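Local coordinates for protein protease Do-like 2, chloroplastic (Arabidopsis thaliana, PDB 4FLN) that cleaves proteins as a chloroplast serine protease, making the primary cut in the photodamaged D1 protein of photosystem II, at residues B[77-91]-B[200-214]. Residues are numbered along the deposited sequence; the frame is centred on the assembly and turned at random.
Sequences SAFMIGDGKLLTNAH and SGGPAFNDQGECIGV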
loop_
_atom_site.group_PDB
_atom_site.type_symbol
_atom_site.label_atom_id
_atom_site.label_comp_id
_atom_site.label_asym_id
_atom_site.label_seq_id
_atom_site.Cartn_x
_atom_site.Cartn_y
_atom_site.Cartn_z
ATOM N N SER B 77 10.911 26.275 19.652
ATOM C CA SER B 77 11.735 27.479 19.756
ATOM C C SER B 77 11.000 28.700 20.288
ATOM O O SER B 77 9.802 28.871 20.076
ATOM C CB SER B 77 12.383 27.809 18.415
ATOM O OG SER B 77 13.305 26.800 18.059
ATOM N N ALA B 78 11.744 29.547 20.983
ATOM C CA ALA B 78 11.224 30.819 21.461
ATOM C C ALA B 78 12.333 31.869 21.416
ATOM O O ALA B 78 13.500 31.532 21.209
ATOM C CB ALA B 78 10.658 30.673 22.867
ATOM N N PHE B 79 11.974 33.138 21.579
ATOM C CA PHE B 79 12.978 34.196 21.577
ATOM C C PHE B 79 12.580 35.377 22.441
ATOM O O PHE B 79 11.403 35.593 22.712
ATOM C CB PHE B 79 13.275 34.662 20.150
ATOM C CG PHE B 79 12.063 35.123 19.393
ATOM C CD1 PHE B 79 11.238 34.208 18.752
ATOM C CD2 PHE B 79 11.757 36.471 19.299
ATOM C CE1 PHE B 79 10.125 34.634 18.042
ATOM C CE2 PHE B 79 10.643 36.900 18.589
ATOM C CZ PHE B 79 9.830 35.981 17.965
ATOM N N MET B 80 13.577 36.149 22.855
ATOM C CA MET B 80 13.356 37.300 23.715
ATOM C C MET B 80 12.845 38.486 22.911
ATOM O O MET B 80 13.523 38.973 22.004
ATOM C CB MET B 80 14.663 37.680 24.409
ATOM C CG MET B 80 15.313 36.531 25.162
ATOM S SD MET B 80 16.952 36.943 25.777
ATOM C CE MET B 80 17.427 35.402 26.558
ATOM N N ILE B 81 11.640 38.936 23.246
ATOM C CA ILE B 81 11.031 40.090 22.595
ATOM C C ILE B 81 11.164 41.373 23.396
ATOM O O ILE B 81 10.667 42.418 22.984
ATOM C CB ILE B 81 9.557 39.851 22.313
ATOM C CG1 ILE B 81 8.825 39.499 23.606
ATOM C CG2 ILE B 81 9.402 38.742 21.301
ATOM C CD1 ILE B 81 7.379 39.163 23.385
ATOM N N GLY B 82 11.832 41.294 24.540
ATOM C CA GLY B 82 11.960 42.446 25.414
ATOM C C GLY B 82 11.128 42.315 26.673
ATOM O O GLY B 82 10.336 41.380 26.812
ATOM N N ASP B 83 11.303 43.266 27.587
ATOM C CA ASP B 83 10.794 43.129 28.947
ATOM C C ASP B 83 11.343 41.843 29.532
ATOM O O ASP B 83 12.506 41.491 29.307
ATOM C CB ASP B 83 9.266 43.091 28.971
ATOM C CG ASP B 83 8.645 44.464 28.853
ATOM O OD1 ASP B 83 9.182 45.302 28.093
ATOM O OD2 ASP B 83 7.622 44.708 29.528
ATOM N N GLY B 84 10.502 41.129 30.267
ATOM C CA GLY B 84 10.879 39.822 30.767
ATOM C C GLY B 84 10.250 38.682 29.986
ATOM O O GLY B 84 10.094 37.585 30.516
ATOM N N LYS B 85 9.871 38.935 28.736
ATOM C CA LYS B 85 9.004 38.006 28.018
ATOM C C LYS B 85 9.690 37.184 26.914
ATOM O O LYS B 85 10.633 37.640 26.271
ATOM C CB LYS B 85 7.779 38.754 27.476
ATOM C CG LYS B 85 6.971 39.474 28.567
ATOM C CD LYS B 85 5.855 40.346 27.988
ATOM C CE LYS B 85 6.407 41.527 27.177
ATOM N NZ LYS B 85 5.360 42.252 26.381
ATOM N N LEU B 86 9.213 35.955 26.731
ATOM C CA LEU B 86 9.636 35.102 25.624
ATOM C C LEU B 86 8.464 34.812 24.690
ATOM O O LEU B 86 7.354 34.526 25.135
ATOM C CB LEU B 86 10.205 33.780 26.142
ATOM C CG LEU B 86 11.497 33.893 26.941
ATOM C CD1 LEU B 86 11.973 32.523 27.393
ATOM C CD2 LEU B 86 12.556 34.596 26.097
ATOM N N LEU B 87 8.715 34.876 23.394
ATOM C CA LEU B 87 7.677 34.626 22.405
ATOM C C LEU B 87 7.797 33.204 21.885
ATOM O O LEU B 87 8.898 32.705 21.690
ATOM C CB LEU B 87 7.834 35.616 21.250
ATOM C CG LEU B 87 6.624 35.922 20.374
ATOM C CD1 LEU B 87 5.359 35.913 21.199
ATOM C CD2 LEU B 87 6.819 37.279 19.725
ATOM N N THR B 88 6.669 32.548 21.656
ATOM C CA THR B 88 6.693 31.224 21.042
ATOM C C THR B 88 5.375 30.864 20.369
ATOM O O THR B 88 4.451 31.659 20.337
ATOM C CB THR B 88 7.077 30.127 22.054
ATOM O OG1 THR B 88 7.405 28.926 21.346
ATOM C CG2 THR B 88 5.931 29.845 23.017
ATOM N N ASN B 89 5.302 29.667 19.803
ATOM C CA ASN B 89 4.039 29.169 19.289
ATOM C C ASN B 89 3.228 28.604 20.438
ATOM O O ASN B 89 3.787 28.110 21.414
ATOM C CB ASN B 89 4.255 28.097 18.229
ATOM C CG ASN B 89 4.712 28.671 16.920
ATOM O OD1 ASN B 89 5.735 28.264 16.372
ATOM N ND2 ASN B 89 3.964 29.633 16.410
ATOM N N ALA B 90 1.909 28.679 20.340
ATOM C CA ALA B 90 1.092 28.161 21.414
ATOM C C ALA B 90 1.172 26.636 21.437
ATOM O O ALA B 90 1.160 26.024 22.498
ATOM C CB ALA B 90 -0.319 28.639 21.273
ATOM N N HIS B 91 1.289 26.027 20.263
ATOM C CA HIS B 91 1.332 24.570 20.171
ATOM C C HIS B 91 2.584 23.991 20.836
ATOM O O HIS B 91 2.595 22.832 21.251
ATOM C CB HIS B 91 1.162 24.079 18.725
ATOM C CG HIS B 91 2.434 24.046 17.928
ATOM N ND1 HIS B 91 2.655 24.863 16.840
ATOM C CD2 HIS B 91 3.541 23.271 18.044
ATOM C CE1 HIS B 91 3.844 24.602 16.328
ATOM N NE2 HIS B 91 4.401 23.637 17.037
ATOM N N SER B 200 10.002 26.132 14.776
ATOM C CA SER B 200 8.965 27.053 15.238
ATOM C C SER B 200 9.006 26.854 16.724
ATOM O O SER B 200 9.239 25.737 17.157
ATOM C CB SER B 200 7.588 26.657 14.688
ATOM O OG SER B 200 7.184 25.379 15.147
ATOM N N GLY B 201 8.792 27.873 17.541
ATOM C CA GLY B 201 8.416 29.238 17.221
ATOM C C GLY B 201 9.525 30.287 17.304
ATOM O O GLY B 201 9.294 31.369 17.841
ATOM N N GLY B 202 10.754 29.937 16.942
ATOM C CA GLY B 202 11.813 30.928 16.877
ATOM C C GLY B 202 11.557 32.050 15.871
ATOM O O GLY B 202 10.549 32.045 15.158
ATOM N N PRO B 203 12.463 33.040 15.825
ATOM C CA PRO B 203 12.322 34.261 15.020
ATOM C C PRO B 203 12.620 34.098 13.522
ATOM O O PRO B 203 13.466 33.292 13.132
ATOM C CB PRO B 203 13.360 35.198 15.646
ATOM C CG PRO B 203 14.456 34.267 16.074
ATOM C CD PRO B 203 13.783 32.969 16.482
ATOM N N ALA B 204 11.922 34.881 12.701
ATOM C CA ALA B 204 12.270 35.066 11.291
ATOM C C ALA B 204 12.825 36.482 11.077
ATOM O O ALA B 204 12.151 37.463 11.395
ATOM C CB ALA B 204 11.067 34.841 10.436
ATOM N N PHE B 205 14.041 36.584 10.534
ATOM C CA PHE B 205 14.789 37.853 10.483
ATOM C C PHE B 205 14.865 38.549 9.120
ATOM O O PHE B 205 14.909 37.898 8.080
ATOM C CB PHE B 205 16.240 37.633 10.913
ATOM C CG PHE B 205 16.437 37.449 12.386
ATOM C CD1 PHE B 205 16.350 38.524 13.251
ATOM C CD2 PHE B 205 16.770 36.202 12.902
ATOM C CE1 PHE B 205 16.562 38.354 14.611
ATOM C CE2 PHE B 205 16.984 36.027 14.258
ATOM C CZ PHE B 205 16.881 37.103 15.114
ATOM N N ASN B 206 14.945 39.878 9.162
ATOM C CA ASN B 206 15.365 40.707 8.031
ATOM C C ASN B 206 16.821 40.466 7.777
ATOM O O ASN B 206 17.456 39.667 8.453
ATOM C CB ASN B 206 15.336 42.181 8.416
ATOM C CG ASN B 206 13.976 42.765 8.387
ATOM O OD1 ASN B 206 13.615 43.536 9.270
ATOM N ND2 ASN B 206 13.201 42.421 7.365
ATOM N N ASP B 207 17.371 41.194 6.819
ATOM C CA ASP B 207 18.817 41.291 6.723
ATOM C C ASP B 207 19.311 42.439 7.611
ATOM O O ASP B 207 20.515 42.645 7.766
ATOM C CB ASP B 207 19.277 41.461 5.272
ATOM C CG ASP B 207 18.503 42.534 4.537
ATOM O OD1 ASP B 207 18.074 43.513 5.187
ATOM O OD2 ASP B 207 18.318 42.393 3.308
ATOM N N GLN B 208 18.378 43.178 8.203
ATOM C CA GLN B 208 18.746 44.208 9.170
ATOM C C GLN B 208 18.701 43.709 10.614
ATOM O O GLN B 208 18.949 44.468 11.540
ATOM C CB GLN B 208 17.860 45.444 9.023
ATOM C CG GLN B 208 18.197 46.313 7.835
ATOM C CD GLN B 208 16.964 46.669 7.032
ATOM O OE1 GLN B 208 16.089 45.824 6.811
ATOM N NE2 GLN B 208 16.880 47.924 6.596
ATOM N N GLY B 209 18.372 42.439 10.808
ATOM C CA GLY B 209 18.388 41.871 12.140
ATOM C C GLY B 209 17.105 42.062 12.925
ATOM O O GLY B 209 17.020 41.654 14.081
ATOM N N GLU B 210 16.107 42.687 12.314
ATOM C CA GLU B 210 14.806 42.812 12.958
ATOM C C GLU B 210 14.041 41.519 12.749
ATOM O O GLU B 210 14.196 40.854 11.728
ATOM C CB GLU B 210 14.008 43.980 12.378
ATOM C CG GLU B 210 14.765 45.296 12.334
ATOM C CD GLU B 210 13.939 46.434 11.760
ATOM O OE1 GLU B 210 13.531 46.347 10.582
ATOM O OE2 GLU B 210 13.704 47.424 12.490
ATOM N N CYS B 211 13.219 41.153 13.723
ATOM C CA CYS B 211 12.375 39.974 13.588
ATOM C C CYS B 211 11.103 40.347 12.840
ATOM O O CYS B 211 10.394 41.273 13.231
ATOM C CB CYS B 211 12.032 39.413 14.957
ATOM S SG CYS B 211 10.557 38.420 14.967
ATOM N N ILE B 212 10.842 39.656 11.738
ATOM C CA ILE B 212 9.671 39.953 10.919
ATOM C C ILE B 212 8.474 39.044 11.159
ATOM O O ILE B 212 7.485 39.118 10.434
ATOM C CB ILE B 212 10.007 40.046 9.425
ATOM C CG1 ILE B 212 10.742 38.790 8.957
ATOM C CG2 ILE B 212 10.808 41.317 9.162
ATOM C CD1 ILE B 212 9.833 37.604 8.754
ATOM N N GLY B 213 8.579 38.171 12.156
ATOM C CA GLY B 213 7.489 37.277 12.503
ATOM C C GLY B 213 7.970 36.052 13.254
ATOM O O GLY B 213 9.118 35.996 13.682
ATOM N N VAL B 214 7.093 35.069 13.418
ATOM C CA VAL B 214 7.433 33.850 14.147
ATOM C C VAL B 214 7.297 32.659 13.213
ATOM O O VAL B 214 6.334 32.580 12.453
ATOM C CB VAL B 214 6.502 33.663 15.365
ATOM C CG1 VAL B 214 6.695 32.293 16.010
ATOM C CG2 VAL B 214 6.734 34.769 16.371
#
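The ring of F79 reaches from strand 77-82 into the 200-214 segment and is held between two aliphatic groups. P203 lies across one face, its CB 3.9 Å from the F79 ring centroid and 10° off the normal, a CH-pi contact; L87 CB of the neighbouring strand sits over the opposite face, towards the rim. In the ring plane, V214 CG2 meets F79 CZ at 3.7 Å, and the carbonyl O of G201 also lies at the edge. C211 SG approaches obliquely, 4.7 Å from the F79 ring centroid, as a sulfur-aromatic contact. With CG set between the backbone N and the carbonyl carbon (chi1 56°), F79 turns a ring face toward P203. Replacing F79 with an alanine is likely to open a gap between P203 and L87 and leave V214 CG2 and C211 SG without their aromatic neighbour. Further along, the backbones join: S77 N hydrogen-bonds to S200 O at 3.1 Å, and G201 N returns a weak hydrogen bond to S77 O. That carbonyl of S77 also accepts T88 OG1 at 2.7 Å, from above its plane. N89 turns OD1 against S200 CB and G201 CA, while its ND2 passes V214 CG1 and hydrogen-bonds to D122 O. At the far end of the 77-91 segment, H91 brings its imidazole edge to S200, H91 CE1 lying 3.6 Å from S200 OG without a hydrogen bond between them; S200 OG instead hydrogen-bonds to P197 O, and H91 N to D122 OD1. Two six-stranded barrels thus meet at the cleft of a chymotrypsin-like fold, with H91, D122 and S200 as the probable catalytic triad.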